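Local coordinates for protein epidermin modifying enzyme EPID (Staphylococcus epidermidis, PDB 1G63) that catalyses the FMN-dependent oxidative decarboxylation of the C-terminal cysteine residue of the epidermin precursor peptide, forming a carbon-carbon double bond, at residues B[113-118]-B[157-163]; B[139-144]-B[167-171]. The contacts are given in a common frame with arbitrary orientation. Residue numbers count along the deposited sequence, not the author numbering.

In the fold
Both contacts lie on the side of the Rossmann-like flavoprotein fold where strand 139-140 ends the parallel sheet. Strands 110-114 and 139-140 are neighbours in that sheet, and each contact starts from one of them. The partners, strand 156-161 and helix 165-172, follow each other in the chain. The segments alternate in sequence, and the contact centres lie about 12 Å apart. They meet directly: Thr161 N is 2.7 Å from Asp144 O, a probable hydrogen bond, and Phe113 CZ is 3.4 Å from Val168 CB. Contact 1 reaches the cofactor, where FMN N3 donates a hydrogen bond to Asn115 O (2.8 Å). In contact 2 the Val140 side chain is about 12 Å from a bound FMN.

Contact 1: residues B[113-118]-B[157-163]; sequences FPNMNI and KNNITMP. With FMN (flavin mononucleotide), chain N.
In this Rossmann-like flavoprotein fold, the loop after parallel strand 110-114 binds the flavin, and the strand of a two-stranded antiparallel sheet lies against it. Segments 113-118 and 157-163 run nearly antiparallel, 177° apart. No direct hydrogen bond joins them. CA atoms pair as Ile118-Asn159 (5.7 Å), Asn115-Met162 (6.8 Å) and Phe113-Pro163 (7.7 Å). Segment 157-163 is extended throughout. Segment 113-118 is extended up to Asn117, the N-cap of the next helix, whose OD1 accepts from Arg119 N. Lys157 (chi3 p) has NZ 3.9 Å from Ile118 CG2, and Asn158 O is 3.8 Å from that CG2. Asn159 ND2 and Ile160 N donate to one water, at 2.9 and 3.3 Å, and Ile118 N donates to it at 2.9 Å. The water bridges the two backbones. Ile160 (chi1 p) points toward the loop. Its CG2 is 4.0 Å from Ile118 CD1, and its CG1 is 2.9 Å from Met116 O. The CA-to-CB bond of Met162 (chi1 m, chi2 m) points sideways, and the side-chain end approaches 113-118. Pro163 CG packs 3.8 Å from Phe113 CD2. On the loop's cofactor side, FMN N3 donates to Asn115 O at 2.8 Å, and Met116 CA is 3.4 Å from N3.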
ATOM      1  N   PHE B 113      10.840  -8.469  37.482  1.00 28.46           N
ATOM      2  CA  PHE B 113      12.074  -7.702  37.688  1.00 29.08           C
ATOM      3  C   PHE B 113      11.885  -6.269  37.181  1.00 29.16           C
ATOM      4  O   PHE B 113      12.162  -5.958  36.026  1.00 27.46           O
ATOM      5  CB  PHE B 113      13.254  -8.350  36.963  1.00 28.24           C
ATOM      6  CG  PHE B 113      13.609  -9.703  37.481  1.00 31.50           C
ATOM      7  CD1 PHE B 113      12.969 -10.844  36.993  1.00 31.77           C
ATOM      8  CD2 PHE B 113      14.567  -9.847  38.480  1.00 30.61           C
ATOM      9  CE1 PHE B 113      13.284 -12.107  37.495  1.00 31.82           C
ATOM     10  CE2 PHE B 113      14.887 -11.102  38.987  1.00 30.25           C
ATOM     11  CZ  PHE B 113      14.245 -12.235  38.493  1.00 31.49           C
ATOM     12  N   PRO B 114      11.411  -5.376  38.052  1.00 29.84           N
ATOM     13  CA  PRO B 114      11.180  -3.977  37.683  1.00 31.01           C
ATOM     14  C   PRO B 114      12.406  -3.254  37.143  1.00 32.79           C
ATOM     15  O   PRO B 114      13.521  -3.449  37.632  1.00 32.94           O
ATOM     16  CB  PRO B 114      10.698  -3.348  38.991  1.00 30.54           C
ATOM     17  CG  PRO B 114      10.058  -4.489  39.715  1.00 30.70           C
ATOM     18  CD  PRO B 114      11.023  -5.620  39.452  1.00 29.75           C
ATOM     19  N   ASN B 115      12.189  -2.427  36.123  1.00 32.96           N
ATOM     20  CA  ASN B 115      13.251  -1.611  35.548  1.00 32.28           C
ATOM     21  C   ASN B 115      12.647  -0.330  34.995  1.00 32.15           C
ATOM     22  O   ASN B 115      11.811  -0.361  34.091  1.00 32.45           O
ATOM     23  CB  ASN B 115      14.004  -2.330  34.439  1.00 31.97           C
ATOM     24  CG  ASN B 115      15.185  -1.513  33.926  1.00 32.90           C
ATOM     25  OD1 ASN B 115      15.150  -0.972  32.823  1.00 31.71           O
ATOM     26  ND2 ASN B 115      16.232  -1.402  34.745  1.00 32.77           N
ATOM     27  N   MET B 116      13.080   0.795  35.548  1.00 31.03           N
ATOM     28  CA  MET B 116      12.574   2.092  35.144  1.00 31.37           C
ATOM     29  C   MET B 116      13.412   3.154  35.833  1.00 32.80           C
ATOM     30  O   MET B 116      14.191   2.848  36.732  1.00 31.70           O
ATOM     31  CB  MET B 116      11.121   2.238  35.596  1.00 30.00           C
ATOM     32  CG  MET B 116      10.957   2.117  37.112  1.00 29.18           C
ATOM     33  SD  MET B 116       9.252   1.990  37.688  1.00 27.33           S
ATOM     34  CE  MET B 116       8.947   0.219  37.452  1.00 25.40           C
ATOM     35  N   ASN B 117      13.246   4.401  35.413  1.00 33.72           N
ATOM     36  CA  ASN B 117      13.970   5.493  36.023  1.00 35.38           C
ATOM     37  C   ASN B 117      13.493   5.612  37.462  1.00 36.27           C
ATOM     38  O   ASN B 117      12.338   5.317  37.764  1.00 34.83           O
ATOM     39  CB  ASN B 117      13.702   6.790  35.271  1.00 35.96           C
ATOM     40  CG  ASN B 117      14.468   7.957  35.840  1.00 36.10           C
ATOM     41  OD1 ASN B 117      14.067   8.554  36.840  1.00 38.96           O
ATOM     42  ND2 ASN B 117      15.585   8.284  35.214  1.00 35.40           N
ATOM     43  N   ILE B 118      14.390   6.039  38.346  1.00 37.89           N
ATOM     44  CA  ILE B 118      14.075   6.182  39.764  1.00 39.12           C
ATOM     45  C   ILE B 118      12.818   7.013  40.064  1.00 39.21           C
ATOM     46  O   ILE B 118      12.078   6.696  40.990  1.00 39.69           O
ATOM     47  CB  ILE B 118      15.285   6.780  40.532  1.00 39.18           C
ATOM     48  CG1 ILE B 118      15.016   6.748  42.037  1.00 39.44           C
ATOM     49  CG2 ILE B 118      15.557   8.192  40.056  1.00 38.20           C
ATOM     50  CD1 ILE B 118      14.824   5.344  42.594  1.00 39.49           C
ATOM     51  N   LYS B 157      23.588  10.624  41.109  1.00 62.35           N
ATOM     52  CA  LYS B 157      22.236  10.314  41.550  1.00 60.58           C
ATOM     53  C   LYS B 157      22.033   8.825  41.772  1.00 58.83           C
ATOM     54  O   LYS B 157      22.738   7.997  41.191  1.00 57.17           O
ATOM     55  CB  LYS B 157      21.214  10.819  40.516  1.00 61.00           C
ATOM     56  CG  LYS B 157      19.753  10.658  40.944  1.00 62.66           C
ATOM     57  CD  LYS B 157      18.761  11.050  39.848  1.00 63.93           C
ATOM     58  CE  LYS B 157      18.822  10.091  38.654  1.00 64.71           C
ATOM     59  NZ  LYS B 157      17.768  10.344  37.615  1.00 63.16           N
ATOM     60  N   ASN B 158      21.072   8.495  42.630  1.00 57.60           N
ATOM     61  CA  ASN B 158      20.732   7.105  42.897  1.00 55.74           C
ATOM     62  C   ASN B 158      19.969   6.667  41.647  1.00 54.31           C
ATOM     63  O   ASN B 158      19.137   7.414  41.134  1.00 54.40           O
ATOM     64  CB  ASN B 158      19.821   6.997  44.121  1.00 56.24           C
ATOM     65  CG  ASN B 158      19.660   5.566  44.604  1.00 57.54           C
ATOM     66  OD1 ASN B 158      18.686   5.234  45.279  1.00 59.34           O
ATOM     67  ND2 ASN B 158      20.624   4.715  44.271  1.00 57.73           N
ATOM     68  N   ASN B 159      20.254   5.468  41.157  1.00 52.17           N
ATOM     69  CA  ASN B 159      19.604   4.955  39.958  1.00 49.94           C
ATOM     70  C   ASN B 159      19.369   3.449  40.062  1.00 47.59           C
ATOM     71  O   ASN B 159      20.210   2.731  40.600  1.00 45.87           O
ATOM     72  CB  ASN B 159      20.483   5.252  38.737  1.00 52.47           C
ATOM     73  CG  ASN B 159      20.371   6.701  38.266  1.00 54.83           C
ATOM     74  OD1 ASN B 159      21.372   7.338  37.919  1.00 55.54           O
ATOM     75  ND2 ASN B 159      19.145   7.220  38.233  1.00 54.20           N
ATOM     76  N   ILE B 160      18.230   2.965  39.561  1.00 44.50           N
ATOM     77  CA  ILE B 160      17.975   1.530  39.610  1.00 41.46           C
ATOM     78  C   ILE B 160      18.768   0.908  38.453  1.00 39.65           C
ATOM     79  O   ILE B 160      18.987   1.545  37.423  1.00 39.10           O
ATOM     80  CB  ILE B 160      16.436   1.173  39.504  1.00 40.79           C
ATOM     81  CG1 ILE B 160      16.018   1.017  38.052  1.00 40.40           C
ATOM     82  CG2 ILE B 160      15.576   2.231  40.194  1.00 38.94           C
ATOM     83  CD1 ILE B 160      15.987  -0.407  37.600  1.00 38.98           C
ATOM     84  N   THR B 161      19.229  -0.320  38.637  1.00 37.99           N
ATOM     85  CA  THR B 161      20.003  -0.988  37.603  1.00 37.52           C
ATOM     86  C   THR B 161      19.457  -2.370  37.282  1.00 36.78           C
ATOM     87  O   THR B 161      18.610  -2.896  37.990  1.00 36.69           O
ATOM     88  CB  THR B 161      21.478  -1.154  38.026  1.00 37.60           C
ATOM     89  OG1 THR B 161      21.552  -1.964  39.206  1.00 36.17           O
ATOM     90  CG2 THR B 161      22.103   0.195  38.308  1.00 36.55           C
ATOM     91  N   MET B 162      19.959  -2.954  36.205  1.00 36.98           N
ATOM     92  CA  MET B 162      19.535  -4.285  35.803  1.00 38.12           C
ATOM     93  C   MET B 162      20.115  -5.356  36.736  1.00 39.04           C
ATOM     94  O   MET B 162      21.243  -5.236  37.225  1.00 39.09           O
ATOM     95  CB  MET B 162      19.952  -4.549  34.346  1.00 35.60           C
ATOM     96  CG  MET B 162      19.094  -3.818  33.294  1.00 33.64           C
ATOM     97  SD  MET B 162      17.459  -4.574  32.952  1.00 31.27           S
ATOM     98  CE  MET B 162      16.642  -4.123  34.325  1.00 33.86           C
ATOM     99  N   PRO B 163      19.341  -6.421  36.995  1.00 40.51           N
ATOM    100  CA  PRO B 163      19.771  -7.516  37.868  1.00 41.11           C
ATOM    101  C   PRO B 163      20.903  -8.350  37.259  1.00 42.88           C
ATOM    102  O   PRO B 163      20.883  -8.662  36.069  1.00 42.26           O
ATOM    103  CB  PRO B 163      18.506  -8.364  38.025  1.00 40.25           C
ATOM    104  CG  PRO B 163      17.382  -7.482  37.547  1.00 40.68           C
ATOM    105  CD  PRO B 163      18.005  -6.694  36.443  1.00 40.26           C
TER
HETATM  106  N1  FMN N 501       9.198   2.365  30.896  1.00 30.19           N
HETATM  107  C2  FMN N 501       9.639   1.637  31.971  1.00 30.16           C
HETATM  108  O2  FMN N 501       8.914   1.166  32.799  1.00 31.08           O
HETATM  109  N3  FMN N 501      11.049   1.425  32.128  1.00 29.52           N
HETATM  110  C4  FMN N 501      12.007   1.890  31.295  1.00 29.68           C
HETATM  111  O4  FMN N 501      13.205   1.676  31.536  1.00 30.20           O
HETATM  112  C4A FMN N 501      11.538   2.695  30.159  1.00 30.21           C
HETATM  113  N5  FMN N 501      12.392   3.160  29.256  1.00 32.71           N
HETATM  114  C5A FMN N 501      11.918   3.752  28.120  1.00 31.73           C
HETATM  115  C6  FMN N 501      12.847   4.171  27.071  1.00 32.44           C
HETATM  116  C7  FMN N 501      12.458   4.889  25.977  1.00 32.15           C
HETATM  117  C7M FMN N 501      13.466   5.299  24.892  1.00 30.77           C
HETATM  118  C8  FMN N 501      11.016   5.048  25.705  1.00 31.77           C
HETATM  119  C8M FMN N 501      10.522   5.712  24.442  1.00 31.13           C
HETATM  120  C9  FMN N 501      10.120   4.682  26.705  1.00 29.69           C
HETATM  121  C9A FMN N 501      10.508   4.043  27.899  1.00 30.45           C
HETATM  122  N10 FMN N 501       9.625   3.627  28.944  1.00 27.80           N
HETATM  123  C10 FMN N 501      10.067   2.870  30.022  1.00 28.94           C
HETATM  124  C1' FMN N 501       8.179   3.852  28.799  1.00 25.95           C
HETATM  125  C2' FMN N 501       7.515   2.578  28.218  1.00 23.53           C
HETATM  126  O2' FMN N 501       8.044   2.153  26.961  1.00 23.94           O
HETATM  127  C3' FMN N 501       6.012   2.798  28.061  1.00 22.46           C
HETATM  128  O3' FMN N 501       5.418   3.034  29.379  1.00 19.97           O
HETATM  129  C4' FMN N 501       5.248   1.673  27.379  1.00 23.26           C
HETATM  130  O4' FMN N 501       3.878   2.062  27.108  1.00 22.15           O
HETATM  131  C5' FMN N 501       5.259   0.353  28.133  1.00 24.06           C
HETATM  132  O5' FMN N 501       4.620  -0.680  27.354  1.00 25.55           O
HETATM  133  P   FMN N 501       4.744  -2.226  27.689  1.00 21.73           P
HETATM  134  O1P FMN N 501       4.271  -2.410  29.097  1.00 24.48           O
HETATM  135  O2P FMN N 501       6.152  -2.629  27.467  1.00 25.14           O
HETATM  136  O3P FMN N 501       3.791  -2.919  26.650  1.00 25.23           O
HETATM  137  O   HOH W   1      17.099   5.314  37.547  1.00 36.88           O

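Contact 2: residues B[139-144]-B[167-171]; sequences KVYSPD and NVLNF
Segment 139-144 leaves a short strand in extended conformation and passes one side of helical segment 167-171. The closest CA pair is Tyr141-Phe171, at 7.1 Å. Lys139 directs its CA-to-CB bond toward the helix, and CB sits 3.7 Å from Phe171 CE2. The amine then bends off from the helix. Val140 faces away, packing on helix 124-134, but its carbonyl C is 3.4 Å from Phe171 CZ. Tyr141 (chi1 t) and Phe171 (chi1 t, chi2 73°) form the centre of the contact. Their rings make a T-shaped stack, the Tyr141 edge toward the Phe171 face. Centroids are 5.2 Å apart, planes at 89°. Tyr141 CB adds a CH-pi contact, 3.6 Å from the Phe171 centroid and 10° off the ring normal. In the Rossmann-like fold this joins edge strand 139-140 of the parallel sheet to helix 165-172. The Tyr141 ring also meets Phe113 of strand 110-114. Beyond Ser142 and Pro143, Asp144 (chi1 m) points its CA-to-CB bond toward the helix. Tyr141 OH lies 2.9 Å from both Asp144 OD1 and Asp144 OD2, a weak hydrogen bond to one or the other. Asn167 (chi1 m) borders this group; its OD1 accepts a weak hydrogen bond from Asn164 N.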
ATOM      1  N   LYS B 139       5.961 -13.002  42.888  1.00 39.65           N
ATOM      2  CA  LYS B 139       7.303 -12.600  43.288  1.00 40.84           C
ATOM      3  C   LYS B 139       7.769 -11.344  42.551  1.00 40.05           C
ATOM      4  O   LYS B 139       7.878 -11.323  41.322  1.00 40.91           O
ATOM      5  CB  LYS B 139       8.300 -13.739  43.059  1.00 42.74           C
ATOM      6  CG  LYS B 139       8.118 -14.937  43.984  1.00 46.49           C
ATOM      7  CD  LYS B 139       6.878 -15.749  43.618  1.00 52.23           C
ATOM      8  CE  LYS B 139       6.706 -16.969  44.528  1.00 55.25           C
ATOM      9  NZ  LYS B 139       6.480 -16.593  45.960  1.00 57.38           N
ATOM     10  N   VAL B 140       8.025 -10.294  43.317  1.00 37.43           N
ATOM     11  CA  VAL B 140       8.490  -9.035  42.759  1.00 36.35           C
ATOM     12  C   VAL B 140       9.844  -8.714  43.381  1.00 34.85           C
ATOM     13  O   VAL B 140       9.942  -8.439  44.570  1.00 34.27           O
ATOM     14  CB  VAL B 140       7.512  -7.882  43.071  1.00 35.85           C
ATOM     15  CG1 VAL B 140       8.001  -6.604  42.413  1.00 35.89           C
ATOM     16  CG2 VAL B 140       6.120  -8.231  42.600  1.00 34.31           C
ATOM     17  N   TYR B 141      10.884  -8.746  42.567  1.00 32.36           N
ATOM     18  CA  TYR B 141      12.239  -8.484  43.027  1.00 33.03           C
ATOM     19  C   TYR B 141      12.493  -7.004  43.366  1.00 33.57           C
ATOM     20  O   TYR B 141      11.949  -6.105  42.728  1.00 34.44           O
ATOM     21  CB  TYR B 141      13.187  -8.994  41.936  1.00 32.54           C
ATOM     22  CG  TYR B 141      14.650  -8.732  42.127  1.00 33.84           C
ATOM     23  CD1 TYR B 141      15.223  -7.530  41.708  1.00 34.07           C
ATOM     24  CD2 TYR B 141      15.484  -9.712  42.668  1.00 33.47           C
ATOM     25  CE1 TYR B 141      16.598  -7.314  41.817  1.00 34.93           C
ATOM     26  CE2 TYR B 141      16.849  -9.505  42.785  1.00 33.01           C
ATOM     27  CZ  TYR B 141      17.404  -8.306  42.359  1.00 34.56           C
ATOM     28  OH  TYR B 141      18.761  -8.099  42.481  1.00 34.29           O
ATOM     29  N   SER B 142      13.293  -6.742  44.392  1.00 34.21           N
ATOM     30  CA  SER B 142      13.601  -5.356  44.746  1.00 35.86           C
ATOM     31  C   SER B 142      14.704  -4.884  43.813  1.00 36.07           C
ATOM     32  O   SER B 142      15.823  -5.395  43.860  1.00 36.62           O
ATOM     33  CB  SER B 142      14.081  -5.248  46.195  1.00 35.99           C
ATOM     34  OG  SER B 142      13.025  -5.509  47.099  1.00 39.80           O
ATOM     35  N   PRO B 143      14.399  -3.906  42.949  1.00 35.92           N
ATOM     36  CA  PRO B 143      15.332  -3.329  41.972  1.00 37.30           C
ATOM     37  C   PRO B 143      16.691  -2.974  42.561  1.00 37.81           C
ATOM     38  O   PRO B 143      16.774  -2.422  43.656  1.00 36.99           O
ATOM     39  CB  PRO B 143      14.596  -2.079  41.487  1.00 36.63           C
ATOM     40  CG  PRO B 143      13.169  -2.467  41.599  1.00 37.03           C
ATOM     41  CD  PRO B 143      13.115  -3.185  42.925  1.00 36.30           C
ATOM     42  N   ASP B 144      17.752  -3.287  41.827  1.00 39.45           N
ATOM     43  CA  ASP B 144      19.100  -2.964  42.274  1.00 41.64           C
ATOM     44  C   ASP B 144      19.296  -1.465  42.063  1.00 43.89           C
ATOM     45  O   ASP B 144      18.610  -0.857  41.233  1.00 42.85           O
ATOM     46  CB  ASP B 144      20.138  -3.769  41.476  1.00 40.60           C
ATOM     47  CG  ASP B 144      20.069  -5.255  41.774  1.00 40.49           C
ATOM     48  OD1 ASP B 144      20.200  -5.621  42.958  1.00 40.79           O
ATOM     49  OD2 ASP B 144      19.881  -6.057  40.838  1.00 40.18           O
ATOM     50  N   ASN B 167      21.674 -12.769  40.377  1.00 46.47           N
ATOM     51  CA  ASN B 167      20.538 -12.208  41.095  1.00 44.89           C
ATOM     52  C   ASN B 167      19.205 -12.839  40.658  1.00 42.81           C
ATOM     53  O   ASN B 167      18.402 -13.236  41.505  1.00 42.55           O
ATOM     54  CB  ASN B 167      20.474 -10.687  40.886  1.00 47.68           C
ATOM     55  CG  ASN B 167      21.568  -9.930  41.643  1.00 50.06           C
ATOM     56  OD1 ASN B 167      21.808  -8.741  41.383  1.00 52.04           O
ATOM     57  ND2 ASN B 167      22.222 -10.603  42.586  1.00 48.01           N
ATOM     58  N   VAL B 168      18.961 -12.947  39.353  1.00 40.02           N
ATOM     59  CA  VAL B 168      17.694 -13.532  38.918  1.00 38.58           C
ATOM     60  C   VAL B 168      17.668 -15.040  39.163  1.00 36.74           C
ATOM     61  O   VAL B 168      16.604 -15.625  39.345  1.00 36.85           O
ATOM     62  CB  VAL B 168      17.354 -13.203  37.416  1.00 35.75           C
ATOM     63  CG1 VAL B 168      17.909 -11.850  37.045  1.00 36.99           C
ATOM     64  CG2 VAL B 168      17.860 -14.261  36.496  1.00 36.12           C
ATOM     65  N   LEU B 169      18.836 -15.669  39.184  1.00 35.82           N
ATOM     66  CA  LEU B 169      18.904 -17.105  39.437  1.00 35.27           C
ATOM     67  C   LEU B 169      18.501 -17.381  40.881  1.00 35.19           C
ATOM     68  O   LEU B 169      17.741 -18.296  41.158  1.00 33.39           O
ATOM     69  CB  LEU B 169      20.323 -17.610  39.187  1.00 34.91           C
ATOM     70  CG  LEU B 169      20.579 -18.413  37.910  1.00 35.92           C
ATOM     71  CD1 LEU B 169      19.638 -17.983  36.808  1.00 36.69           C
ATOM     72  CD2 LEU B 169      22.033 -18.238  37.494  1.00 34.49           C
ATOM     73  N   ASN B 170      19.003 -16.562  41.799  1.00 36.12           N
ATOM     74  CA  ASN B 170      18.702 -16.723  43.217  1.00 36.90           C
ATOM     75  C   ASN B 170      17.258 -16.359  43.563  1.00 36.18           C
ATOM     76  O   ASN B 170      16.637 -16.995  44.416  1.00 36.31           O
ATOM     77  CB  ASN B 170      19.646 -15.855  44.060  1.00 38.86           C
ATOM     78  CG  ASN B 170      19.448 -16.059  45.560  1.00 41.52           C
ATOM     79  OD1 ASN B 170      19.788 -17.114  46.106  1.00 45.17           O
ATOM     80  ND2 ASN B 170      18.886 -15.059  46.229  1.00 40.61           N
ATOM     81  N   PHE B 171      16.733 -15.325  42.910  1.00 35.64           N
ATOM     82  CA  PHE B 171      15.371 -14.870  43.164  1.00 33.84           C
ATOM     83  C   PHE B 171      14.364 -15.863  42.615  1.00 33.73           C
ATOM     84  O   PHE B 171      13.291 -16.044  43.177  1.00 34.11           O
ATOM     85  CB  PHE B 171      15.138 -13.507  42.514  1.00 31.84           C
ATOM     86  CG  PHE B 171      13.818 -12.886  42.867  1.00 29.88           C
ATOM     87  CD1 PHE B 171      13.599 -12.361  44.136  1.00 29.16           C
ATOM     88  CD2 PHE B 171      12.791 -12.831  41.935  1.00 29.50           C
ATOM     89  CE1 PHE B 171      12.372 -11.784  44.479  1.00 28.91           C
ATOM     90  CE2 PHE B 171      11.550 -12.254  42.267  1.00 31.00           C
ATOM     91  CZ  PHE B 171      11.343 -11.731  43.543  1.00 28.69           C
TER